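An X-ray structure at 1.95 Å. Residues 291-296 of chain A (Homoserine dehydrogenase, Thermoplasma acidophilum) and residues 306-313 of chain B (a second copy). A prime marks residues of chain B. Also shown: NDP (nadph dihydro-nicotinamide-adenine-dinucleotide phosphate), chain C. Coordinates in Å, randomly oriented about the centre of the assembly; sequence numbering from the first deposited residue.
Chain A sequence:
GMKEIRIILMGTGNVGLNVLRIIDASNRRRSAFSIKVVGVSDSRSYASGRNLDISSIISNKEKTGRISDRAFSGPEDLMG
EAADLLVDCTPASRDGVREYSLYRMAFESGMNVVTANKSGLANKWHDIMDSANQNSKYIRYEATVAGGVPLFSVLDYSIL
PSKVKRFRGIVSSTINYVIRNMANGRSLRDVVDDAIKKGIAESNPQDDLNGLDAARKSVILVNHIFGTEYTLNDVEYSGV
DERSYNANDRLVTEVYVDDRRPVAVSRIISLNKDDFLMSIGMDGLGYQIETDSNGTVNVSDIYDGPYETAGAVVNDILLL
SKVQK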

ATOM      1  N   THR A 291       2.279  11.454   7.395  1.00 20.68           N
ATOM      2  CA  THR A 291       0.855  11.788   7.226  1.00 19.99           C
ATOM      3  C   THR A 291       0.267  12.315   8.491  1.00 21.51           C
ATOM      4  O   THR A 291       0.774  12.046   9.582  1.00 21.04           O
ATOM      5  CB  THR A 291      -0.021  10.578   6.787  1.00 18.03           C
ATOM      6  OG1 THR A 291      -0.319   9.693   7.897  1.00 16.52           O
ATOM      7  CG2 THR A 291       0.630   9.808   5.653  1.00 20.75           C
ATOM      8  N   ASP A 292      -0.856  13.021   8.373  1.00 19.87           N
ATOM      9  CA  ASP A 292      -1.434  13.576   9.558  1.00 21.27           C
ATOM     10  C   ASP A 292      -2.476  12.652  10.231  1.00 19.23           C
ATOM     11  O   ASP A 292      -2.844  12.922  11.354  1.00 18.74           O
ATOM     12  CB  ASP A 292      -1.967  14.989   9.299  1.00 22.99           C
ATOM     13  CG  ASP A 292      -3.225  15.011   8.430  1.00 32.09           C
ATOM     14  OD1 ASP A 292      -3.629  13.951   7.958  1.00 22.58           O
ATOM     15  OD2 ASP A 292      -3.798  16.105   8.208  1.00 30.87           O
ATOM     16  N   SER A 293      -2.943  11.595   9.537  1.00 19.57           N
ATOM     17  CA  SER A 293      -3.942  10.662  10.114  1.00 21.69           C
ATOM     18  C   SER A 293      -3.617   9.157  10.044  1.00 22.88           C
ATOM     19  O   SER A 293      -4.367   8.320  10.583  1.00 24.30           O
ATOM     20  CB  SER A 293      -5.281  10.888   9.421  1.00 24.22           C
ATOM     21  OG  SER A 293      -5.664  12.246   9.494  1.00 23.94           O
ATOM     22  N   ASN A 294      -2.519   8.805   9.406  1.00 21.31           N
ATOM     23  CA  ASN A 294      -2.106   7.401   9.261  1.00 21.33           C
ATOM     24  C   ASN A 294      -0.658   7.178   9.667  1.00 21.95           C
ATOM     25  O   ASN A 294      -0.036   6.179   9.259  1.00 22.86           O
ATOM     26  CB  ASN A 294      -2.333   6.946   7.798  1.00 19.18           C
ATOM     27  CG  ASN A 294      -3.804   6.921   7.428  1.00 26.35           C
ATOM     28  OD1 ASN A 294      -4.493   5.914   7.696  1.00 30.01           O
ATOM     29  ND2 ASN A 294      -4.317   8.034   6.845  1.00 18.28           N
ATOM     30  N   GLY A 295      -0.125   8.100  10.478  1.00 19.50           N
ATOM     31  CA  GLY A 295       1.252   8.010  10.948  1.00 21.21           C
ATOM     32  C   GLY A 295       2.299   8.232   9.878  1.00 20.89           C
ATOM     33  O   GLY A 295       2.046   8.921   8.873  1.00 18.25           O
ATOM     34  N   THR A 296       3.484   7.657  10.112  1.00 17.86           N
ATOM     35  CA  THR A 296       4.562   7.706   9.156  1.00 20.94           C
ATOM     36  C   THR A 296       4.785   6.292   8.691  1.00 21.70           C
ATOM     37  O   THR A 296       5.112   5.393   9.489  1.00 21.36           O
ATOM     38  CB  THR A 296       5.857   8.306   9.740  1.00 20.40           C
ATOM     39  OG1 THR A 296       5.603   9.662  10.058  1.00 27.35           O
ATOM     40  CG2 THR A 296       7.060   8.227   8.743  1.00 20.09           C
TER
ATOM     41  N   PRO B 306      -3.114   3.776  18.885  1.00 25.54           N
ATOM     42  CA  PRO B 306      -4.556   3.801  18.626  1.00 24.83           C
ATOM     43  C   PRO B 306      -4.997   4.919  17.678  1.00 22.44           C
ATOM     44  O   PRO B 306      -6.007   4.772  17.006  1.00 23.72           O
ATOM     45  CB  PRO B 306      -5.159   3.969  20.022  1.00 26.49           C
ATOM     46  CG  PRO B 306      -4.069   4.543  20.832  1.00 26.28           C
ATOM     47  CD  PRO B 306      -2.811   3.994  20.296  1.00 23.30           C
ATOM     48  N   TYR B 307      -4.238   6.005  17.587  1.00 22.63           N
ATOM     49  CA  TYR B 307      -4.589   7.062  16.637  1.00 20.31           C
ATOM     50  C   TYR B 307      -4.414   6.570  15.179  1.00 20.95           C
ATOM     51  O   TYR B 307      -5.234   6.822  14.323  1.00 20.60           O
ATOM     52  CB  TYR B 307      -3.770   8.310  16.900  1.00 20.48           C
ATOM     53  CG  TYR B 307      -4.050   9.417  15.925  1.00 24.64           C
ATOM     54  CD1 TYR B 307      -5.197  10.188  16.029  1.00 24.74           C
ATOM     55  CD2 TYR B 307      -3.172   9.675  14.885  1.00 23.75           C
ATOM     56  CE1 TYR B 307      -5.471  11.182  15.120  1.00 23.14           C
ATOM     57  CE2 TYR B 307      -3.419  10.684  13.987  1.00 28.17           C
ATOM     58  CZ  TYR B 307      -4.578  11.421  14.105  1.00 23.36           C
ATOM     59  OH  TYR B 307      -4.821  12.395  13.178  1.00 24.88           O
ATOM     60  N   GLU B 308      -3.281   5.921  14.917  1.00 20.65           N
ATOM     61  CA  GLU B 308      -2.952   5.346  13.612  1.00 22.85           C
ATOM     62  C   GLU B 308      -3.863   4.208  13.264  1.00 22.63           C
ATOM     63  O   GLU B 308      -4.274   4.055  12.121  1.00 23.55           O
ATOM     64  CB  GLU B 308      -1.489   4.904  13.594  1.00 22.76           C
ATOM     65  CG  GLU B 308      -0.519   6.089  13.741  1.00 23.55           C
ATOM     66  CD  GLU B 308      -0.300   6.605  15.160  1.00 31.00           C
ATOM     67  OE1 GLU B 308      -0.614   5.928  16.159  1.00 23.78           O
ATOM     68  OE2 GLU B 308       0.288   7.683  15.269  1.00 24.70           O
ATOM     69  N   THR B 309      -4.235   3.422  14.254  1.00 22.37           N
ATOM     70  CA  THR B 309      -5.208   2.369  14.051  1.00 19.22           C
ATOM     71  C   THR B 309      -6.540   2.993  13.646  1.00 21.39           C
ATOM     72  O   THR B 309      -7.193   2.525  12.723  1.00 20.52           O
ATOM     73  CB  THR B 309      -5.371   1.559  15.361  1.00 21.03           C
ATOM     74  OG1 THR B 309      -4.117   0.943  15.721  1.00 22.98           O
ATOM     75  CG2 THR B 309      -6.478   0.458  15.287  1.00 20.24           C
ATOM     76  N   ALA B 310      -6.946   4.060  14.327  1.00 21.53           N
ATOM     77  CA  ALA B 310      -8.180   4.802  13.963  1.00 21.94           C
ATOM     78  C   ALA B 310      -8.137   5.310  12.496  1.00 23.08           C
ATOM     79  O   ALA B 310      -9.127   5.322  11.770  1.00 20.72           O
ATOM     80  CB  ALA B 310      -8.404   5.983  14.981  1.00 19.84           C
ATOM     81  N   GLY B 311      -6.958   5.692  12.042  1.00 20.86           N
ATOM     82  CA  GLY B 311      -6.805   6.156  10.679  1.00 21.78           C
ATOM     83  C   GLY B 311      -7.029   5.025   9.692  1.00 22.12           C
ATOM     84  O   GLY B 311      -7.608   5.234   8.653  1.00 22.31           O
ATOM     85  N   ALA B 312      -6.643   3.816  10.077  1.00 21.91           N
ATOM     86  CA  ALA B 312      -6.882   2.600   9.270  1.00 21.63           C
ATOM     87  C   ALA B 312      -8.363   2.293   9.190  1.00 18.47           C
ATOM     88  O   ALA B 312      -8.913   2.011   8.111  1.00 19.45           O
ATOM     89  CB  ALA B 312      -6.087   1.382   9.885  1.00 20.70           C
ATOM     90  N   VAL B 313      -9.053   2.405  10.324  1.00 20.11           N
ATOM     91  CA  VAL B 313     -10.513   2.279  10.345  1.00 19.27           C
ATOM     92  C   VAL B 313     -11.174   3.297   9.404  1.00 21.29           C
ATOM     93  O   VAL B 313     -12.086   2.936   8.631  1.00 20.39           O
ATOM     94  CB  VAL B 313     -11.110   2.404  11.792  1.00 18.98           C
ATOM     95  CG1 VAL B 313     -12.624   2.384  11.778  1.00 23.97           C
ATOM     96  CG2 VAL B 313     -10.508   1.314  12.740  1.00 21.63           C
TER
HETATM   97  PA  NDP C 326     -10.857   0.033  24.784  1.00 23.13           P
HETATM   98  O1A NDP C 326     -10.031   1.227  25.047  1.00 20.48           O
HETATM   99  O2A NDP C 326     -11.033  -0.912  25.911  1.00 20.11           O
HETATM  100  O5B NDP C 326     -12.329   0.468  24.298  1.00 21.40           O
HETATM  101  C5B NDP C 326     -13.409  -0.415  24.073  1.00 22.01           C
HETATM  102  C4B NDP C 326     -14.697   0.369  23.871  1.00 22.11           C
HETATM  103  O4B NDP C 326     -15.804  -0.485  23.744  1.00 23.09           O
HETATM  104  C3B NDP C 326     -15.038   1.236  25.090  1.00 20.62           C
HETATM  105  O3B NDP C 326     -15.835   2.349  24.714  1.00 21.58           O
HETATM  106  C2B NDP C 326     -15.834   0.308  25.943  1.00 19.44           C
HETATM  107  O2B NDP C 326     -16.686   0.944  26.854  1.00 24.11           O
HETATM  108  C1B NDP C 326     -16.664  -0.354  24.875  1.00 18.91           C
HETATM  109  N9A NDP C 326     -17.185  -1.670  25.221  1.00 23.58           N
HETATM  110  C8A NDP C 326     -16.680  -2.651  26.029  1.00 26.33           C
HETATM  111  N7A NDP C 326     -17.530  -3.723  25.959  1.00 23.13           N
HETATM  112  C5A NDP C 326     -18.535  -3.415  25.126  1.00 26.50           C
HETATM  113  C6A NDP C 326     -19.639  -4.150  24.747  1.00 28.98           C
HETATM  114  N6A NDP C 326     -19.683  -5.462  24.964  1.00 41.16           N
HETATM  115  N1A NDP C 326     -20.470  -3.547  23.872  1.00 25.79           N
HETATM  116  C2A NDP C 326     -20.291  -2.259  23.409  1.00 29.38           C
HETATM  117  N3A NDP C 326     -19.188  -1.510  23.772  1.00 27.05           N
HETATM  118  C4A NDP C 326     -18.334  -2.135  24.635  1.00 22.86           C
HETATM  119  O3  NDP C 326     -10.273  -0.763  23.516  1.00 14.44           O
HETATM  120  PN  NDP C 326      -9.369  -0.149  22.337  1.00 19.47           P
HETATM  121  O1N NDP C 326      -7.953  -0.053  22.806  1.00 22.62           O
HETATM  122  O2N NDP C 326     -10.077   1.069  21.834  1.00 19.22           O
HETATM  123  O5D NDP C 326      -9.409  -1.315  21.208  1.00 21.32           O
HETATM  124  C5D NDP C 326     -10.670  -1.483  20.559  1.00 22.36           C
HETATM  125  C4D NDP C 326     -10.561  -2.624  19.552  1.00 23.30           C
HETATM  126  O4D NDP C 326      -9.570  -2.272  18.613  1.00 22.88           O
HETATM  127  C3D NDP C 326     -10.112  -3.930  20.150  1.00 20.76           C
HETATM  128  O3D NDP C 326     -10.863  -5.053  19.673  1.00 18.82           O
HETATM  129  C2D NDP C 326      -8.644  -4.024  19.782  1.00 20.15           C
HETATM  130  O2D NDP C 326      -8.184  -5.345  19.693  1.00 20.22           O
HETATM  131  C1D NDP C 326      -8.630  -3.321  18.445  1.00 18.29           C
HETATM  132  N1N NDP C 326      -7.322  -2.821  18.058  1.00 18.16           N
HETATM  133  C2N NDP C 326      -6.663  -1.949  18.885  1.00 20.41           C
HETATM  134  C3N NDP C 326      -5.344  -1.578  18.667  1.00 24.90           C
HETATM  135  C7N NDP C 326      -4.747  -0.523  19.517  1.00 27.90           C
HETATM  136  O7N NDP C 326      -3.854   0.322  18.897  1.00 34.74           O
HETATM  137  N7N NDP C 326      -5.135  -0.312  20.768  1.00 26.05           N
HETATM  138  C4N NDP C 326      -4.674  -1.834  17.321  1.00 25.56           C
HETATM  139  C5N NDP C 326      -5.499  -2.765  16.476  1.00 19.13           C
HETATM  140  C6N NDP C 326      -6.767  -3.195  16.859  1.00 17.90           C
HETATM  141  P2B NDP C 326     -16.188   2.043  27.910  1.00 35.51           P
HETATM  142  O1X NDP C 326     -17.433   2.185  28.742  1.00 36.04           O
HETATM  143  O2X NDP C 326     -15.614   3.318  27.223  1.00 27.68           O
HETATM  144  O3X NDP C 326     -15.090   1.353  28.655  1.00 20.80           O

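The most unusual feature of this contact is a carbonyl that meets carbon rather than a conventional donor. Ser293 O points at the helix of chain B and lies 3.3 Å from Gly311′ CA, with an angle of 153° at the hydrogen, the geometry of a CA-H...O contact. The contact buries this oxygen, and no conventional hydrogen-bond partner for it exists in the model, so the weakly polarised CA-H group is what it faces. The approach depends on the absence of a side chain: an ideal CB built on Gly311′ would point toward the loop and fall 1.9 Å from Ser293 O, a clear clash.

The backbones meet as a tight turn against a helix. In chain B, residues 306-313 are helical, with i to i+4 bonds such as Gly311′ N to Tyr307′ O (3.1 Å) and Ala312′ N to Glu308′ O (3.1 Å). In chain A, the turn is closed at its base by Thr291 N donating to Gly295 O (2.9 Å). The Thr291 side chain reinforces it from within: its OG1 donates to Gly295 O at 2.7 Å and accepts from Asn294 N at 2.8 Å. The closest CA pair across the contact is Asn294 CA and Glu308′ CA, 4.9 Å apart, a separation short enough to bring main chain against main chain. The two stretches together bury 268 Å².

One conventional hydrogen bond crosses the contact: Tyr307′ OH donates to Asp292 O at 2.7 Å. Although the CA-to-CB bond of Tyr307′ points sideways, its t rotamer (chi1 178°) carries the phenol to the turn, and the carbonyl oxygen sits at the ring edge, near its plane, where a phenolic hydroxyl can direct its proton. The same hydroxyl packs near Ser293, with Tyr307′ OH 3.6 Å from Ser293 CA. Ser293 OG is committed within its own stretch, donating to Asp292 OD1 at 3.1 Å.

Farther along the turn the contact is nonpolar. Gly295 CA packs 3.8 Å from Glu308′ CG, so the aliphatic part of the glutamate meets the main chain. Here too glycine suits the geometry: an ideal CB on Gly295 would lie 3.0 Å from Glu308′ CG, a clash, and its positive phi of 69° independently favours glycine. Each stretch thus contributes a glycine where a CB would point into its partner, and the close fit rests on both.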